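CLIP-associating protein 2 (Mus musculus, PDB 3WOZ) probably binds tubulin through TOG domains, including the one named TOG3, and contributes to microtubule dynamics. Local coordinates at residues T69-I74 against V108-D113; L11-S16 against R22-L27. All coordinates share one frame; numbering follows the deposited sequence.

Contact 1. Residues T69-I74 against V108-D113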
# COMPACT_ATOMS: atom_id res chain seq x y z
N THR A 69 0.63 -15.91 2.78
CA THR A 69 1.48 -15.93 3.97
C THR A 69 1.60 -14.54 4.59
O THR A 69 1.73 -14.41 5.81
CB THR A 69 2.88 -16.49 3.63
OG1 THR A 69 2.74 -17.66 2.83
CG2 THR A 69 3.66 -16.84 4.90
N LEU A 70 1.55 -13.50 3.75
CA LEU A 70 1.65 -12.11 4.20
C LEU A 70 0.61 -11.75 5.24
O LEU A 70 0.90 -11.01 6.18
CB LEU A 70 1.53 -11.13 3.02
CG LEU A 70 2.76 -10.63 2.26
CD1 LEU A 70 2.33 -9.65 1.18
CD2 LEU A 70 3.78 -9.97 3.19
N VAL A 71 -0.60 -12.29 5.08
CA VAL A 71 -1.72 -12.02 5.98
C VAL A 71 -1.36 -12.41 7.41
O VAL A 71 -1.48 -11.60 8.33
CB VAL A 71 -3.01 -12.74 5.52
CG1 VAL A 71 -4.12 -12.62 6.56
CG2 VAL A 71 -3.48 -12.17 4.19
N ASP A 72 -0.88 -13.64 7.58
CA ASP A 72 -0.43 -14.16 8.87
C ASP A 72 0.80 -13.44 9.39
O ASP A 72 0.92 -13.19 10.59
CB ASP A 72 -0.13 -15.65 8.75
CG ASP A 72 -1.37 -16.46 8.52
OD1 ASP A 72 -1.60 -16.89 7.36
OD2 ASP A 72 -2.14 -16.65 9.49
N PHE A 73 1.72 -13.11 8.48
CA PHE A 73 2.96 -12.43 8.81
C PHE A 73 2.69 -11.04 9.36
O PHE A 73 3.21 -10.67 10.41
CB PHE A 73 3.87 -12.37 7.58
CG PHE A 73 5.14 -11.59 7.79
CD1 PHE A 73 5.36 -10.40 7.11
CD2 PHE A 73 6.13 -12.06 8.65
CE1 PHE A 73 6.54 -9.69 7.28
CE2 PHE A 73 7.31 -11.35 8.84
CZ PHE A 73 7.52 -10.17 8.14
N ILE A 74 1.85 -10.28 8.65
CA ILE A 74 1.45 -8.96 9.09
C ILE A 74 0.71 -9.03 10.44
O ILE A 74 1.02 -8.27 11.35
CB ILE A 74 0.58 -8.23 8.04
CG1 ILE A 74 1.39 -7.96 6.76
CG2 ILE A 74 0.03 -6.93 8.60
CD1 ILE A 74 0.54 -7.74 5.52
N VAL A 108 -4.04 -9.87 -3.23
CA VAL A 108 -3.37 -8.58 -3.06
C VAL A 108 -4.29 -7.65 -2.29
O VAL A 108 -3.87 -7.01 -1.33
CB VAL A 108 -2.99 -7.94 -4.42
CG1 VAL A 108 -2.27 -6.60 -4.19
CG2 VAL A 108 -2.11 -8.87 -5.24
N GLN A 109 -5.55 -7.59 -2.71
CA GLN A 109 -6.55 -6.77 -2.01
C GLN A 109 -6.66 -7.15 -0.53
O GLN A 109 -6.70 -6.28 0.34
CB GLN A 109 -7.92 -6.84 -2.70
CG GLN A 109 -8.93 -5.83 -2.16
CD GLN A 109 -8.44 -4.39 -2.29
OE1 GLN A 109 -8.35 -3.85 -3.39
NE2 GLN A 109 -8.10 -3.78 -1.16
N LYS A 110 -6.67 -8.46 -0.27
CA LYS A 110 -6.74 -8.98 1.09
C LYS A 110 -5.53 -8.53 1.91
O LYS A 110 -5.68 -8.05 3.04
CB LYS A 110 -6.85 -10.51 1.08
CG LYS A 110 -6.73 -11.17 2.46
CD LYS A 110 -7.91 -10.83 3.36
CE LYS A 110 -7.88 -11.64 4.65
NZ LYS A 110 -8.87 -11.09 5.63
N ALA A 111 -4.33 -8.69 1.34
CA ALA A 111 -3.10 -8.22 1.98
C ALA A 111 -3.13 -6.71 2.25
O ALA A 111 -2.68 -6.26 3.31
CB ALA A 111 -1.89 -8.60 1.14
N LEU A 112 -3.65 -5.94 1.30
CA LEU A 112 -3.82 -4.50 1.47
C LEU A 112 -4.78 -4.18 2.62
O LEU A 112 -4.52 -3.26 3.40
CB LEU A 112 -4.33 -3.83 0.19
CG LEU A 112 -3.36 -3.55 -0.95
CD1 LEU A 112 -4.14 -3.18 -2.21
CD2 LEU A 112 -2.36 -2.45 -0.58
N ASP A 113 -5.89 -4.92 2.70
CA ASP A 113 -6.89 -4.70 3.74
C ASP A 113 -6.31 -4.99 5.13
O ASP A 113 -6.54 -4.23 6.07
CB ASP A 113 -8.14 -5.57 3.51
CG ASP A 113 -8.93 -5.17 2.27
OD1 ASP A 113 -8.73 -4.06 1.72
OD2 ASP A 113 -9.78 -5.97 1.86
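Val71 and Lys110 meet where two nearly parallel helices of a HEAT-repeat array, the fold of TOG domains, lie side by side. The segment axes of 69-74 and 108-113 diverge by only 7° and stand 9.2 Å apart, a spacing that a small residue at the interface suits: the backbones come nearest at Val71 and Ala111, whose CA atoms are 5.7 Å apart. The more deeply buried part gathers round Ala111. From one side Leu70 brings its CD1 to 4.3 Å from Ala111 CB, methyl against methyl, while one turn further on Ile74 extends CD1 to the Ala111 carbonyl, 4.2 Å from its O. That oxygen accepts a hydrogen bond from the Thr115 hydroxyl, so the apolar methyl does not deprive it of a polar partner. Ile74 continues onto Ile114 and Leu88, and Leu70 onto Phe51 of helix 41-54, which carries this side of the contact into the interior of the solenoid. No hydrogen bond joins the two segments; the association rests on van der Waals packing and the exclusion of water.

Toward solvent the character changes from buried to exposed. Lys110 is exposed, and its aliphatic stem, rather than its amine, covers the edge of the interface. With CG anti to N (chi1 172°) the stem crosses the valine side chain at about a right angle, and it bends at the next bond. Val71 answers with the branch beside its own backbone N, and the meeting narrows to one methyl against one methylene, Val71 CG2 lying 3.8 Å from Lys110 CG.

Contact 2. Residues L11-S16 against R22-L27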
# COMPACT_ATOMS: atom_id res chain seq x y z
N LEU A 11 13.83 -20.05 6.20
CA LEU A 11 14.18 -18.82 5.49
C LEU A 11 15.12 -19.10 4.31
O LEU A 11 15.01 -18.45 3.27
CB LEU A 11 14.78 -17.78 6.44
CG LEU A 11 13.87 -17.26 7.57
CD1 LEU A 11 14.59 -16.24 8.43
CD2 LEU A 11 12.57 -16.67 7.03
N ASN A 12 16.01 -20.07 4.49
CA ASN A 12 16.89 -20.54 3.41
C ASN A 12 16.09 -21.08 2.22
O ASN A 12 16.40 -20.77 1.07
CB ASN A 12 17.85 -21.63 3.90
CG ASN A 12 19.03 -21.07 4.69
OD1 ASN A 12 19.34 -19.88 4.63
ND2 ASN A 12 19.69 -21.94 5.44
N ARG A 13 15.07 -21.87 2.50
CA ARG A 13 14.21 -22.45 1.47
C ARG A 13 13.39 -21.38 0.74
O ARG A 13 13.17 -21.47 -0.46
CB ARG A 13 13.29 -23.53 2.06
CG ARG A 13 14.02 -24.79 2.51
CD ARG A 13 13.10 -25.72 3.28
NE ARG A 13 13.77 -26.98 3.61
CZ ARG A 13 13.18 -28.05 4.15
NH1 ARG A 13 11.88 -28.03 4.44
NH2 ARG A 13 13.90 -29.14 4.40
N CYS A 14 12.95 -20.35 1.48
CA CYS A 14 12.25 -19.21 0.90
C CYS A 14 13.14 -18.38 -0.02
O CYS A 14 12.66 -17.79 -0.99
CB CYS A 14 11.68 -18.31 1.99
SG CYS A 14 10.38 -19.05 2.97
N ALA A 15 14.43 -18.34 0.29
CA ALA A 15 15.41 -17.57 -0.48
C ALA A 15 16.00 -18.36 -1.66
O ALA A 15 16.79 -17.82 -2.43
CB ALA A 15 16.53 -17.06 0.43
N SER A 16 15.61 -19.63 -1.78
CA SER A 16 16.12 -20.51 -2.84
C SER A 16 15.76 -20.03 -4.24
O SER A 16 14.68 -19.50 -4.46
CB SER A 16 15.60 -21.93 -2.64
OG SER A 16 16.02 -22.78 -3.70
N ARG A 22 11.16 -22.84 -2.58
CA ARG A 22 10.47 -21.65 -2.09
C ARG A 22 9.07 -21.99 -1.59
O ARG A 22 8.63 -21.48 -0.56
CB ARG A 22 10.41 -20.55 -3.16
CG ARG A 22 11.77 -19.93 -3.47
CD ARG A 22 11.65 -18.60 -4.20
NE ARG A 22 10.87 -18.69 -5.44
CZ ARG A 22 11.36 -19.05 -6.63
NH1 ARG A 22 12.64 -19.37 -6.77
NH2 ARG A 22 10.56 -19.09 -7.68
N LYS A 23 8.38 -22.86 -2.34
CA LYS A 23 7.06 -23.35 -1.96
C LYS A 23 7.12 -24.08 -0.61
O LYS A 23 6.30 -23.81 0.28
CB LYS A 23 6.52 -24.29 -3.05
CG LYS A 23 5.28 -25.08 -2.67
CD LYS A 23 4.92 -26.09 -3.76
CE LYS A 23 3.80 -27.02 -3.30
NZ LYS A 23 3.36 -27.94 -4.39
N GLU A 24 8.09 -24.98 -0.47
CA GLU A 24 8.26 -25.75 0.76
C GLU A 24 8.62 -24.84 1.94
O GLU A 24 8.14 -25.05 3.05
CB GLU A 24 9.31 -26.85 0.58
CG GLU A 24 8.98 -28.15 1.30
CD GLU A 24 7.67 -28.80 0.83
OE1 GLU A 24 7.36 -28.75 -0.39
OE2 GLU A 24 6.96 -29.37 1.68
N GLY A 25 9.45 -23.83 1.68
CA GLY A 25 9.79 -22.81 2.68
C GLY A 25 8.59 -22.03 3.18
O GLY A 25 8.44 -21.81 4.39
N LEU A 26 7.73 -21.60 2.25
CA LEU A 26 6.51 -20.86 2.60
C LEU A 26 5.52 -21.70 3.42
O LEU A 26 4.86 -21.18 4.31
CB LEU A 26 5.82 -20.30 1.34
CG LEU A 26 6.51 -19.11 0.67
CD1 LEU A 26 5.89 -18.83 -0.69
CD2 LEU A 26 6.45 -17.86 1.55
N LEU A 27 5.44 -22.99 3.11
CA LEU A 27 4.66 -23.94 3.91
C LEU A 27 5.22 -24.02 5.33
O LEU A 27 4.46 -24.00 6.30
CB LEU A 27 4.63 -25.32 3.26
CG LEU A 27 3.84 -25.49 1.96
CD1 LEU A 27 4.14 -26.84 1.31
CD2 LEU A 27 2.35 -25.33 2.19
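Arg22 reaches back to Ser16 across the short link between two consecutive helices, the first two of the chain, which open the TOG domain's array. Its CG passes 3.4 Å from Cys14 O at the end of helix 7-14; beyond it a bend at chi3 (-56°) turns the guanidinium edge-on to the Ser16 carbonyl. NH1 donates to Ser16 O over 3.1 Å, almost straight at 172° and within the guanidinium plane, though tilted from the plane of the carbonyl. NE forms a salt bridge with Asp57, so the group is gripped by two partners. A leucine here would probably leave the Ser16 carbonyl without this donor and Asp57 without its charged mate.

Closer to the backbone, Gly25 lets the helices almost touch. Arg13 lays CB 3.6 Å from Gly25 CA before its extended chain runs outward past Glu24, while Cys14 sets SG 3.5 Å from Gly25 C; the absence of a side chain on Gly25 lets the backbone at Arg13 and Cys14 come this near. Cys14 SG also approaches Leu26 CD2, at 4.3 Å. Beyond this pair, Cys14 rests on Ile50 of helix 41-54, Leu26 on Met54 of the same helix and on Met65 of helix 60-77, and Arg22 on Val62.

The pair illustrates how a helical solenoid joins its parts at short and long range. Contact 2 ties sequence neighbours across a short linker near the amino-terminal end, its centre about 24 Å from the chain's centre, and is only partly buried. Contact 1 links segments more than thirty residues apart, its centre about 11 Å from that of the chain, and is mainly buried. Their chemistry differs accordingly: apolar packing between helices in contact 1, close backbone approach plus a charged side chain gripping a carbonyl in contact 2. They share no helix, and their centres are about 18 Å apart, yet a packing contact, Leu26 CD2 to Thr69 OG1 at 3.9 Å, joins them between helices 19-34 and 60-77.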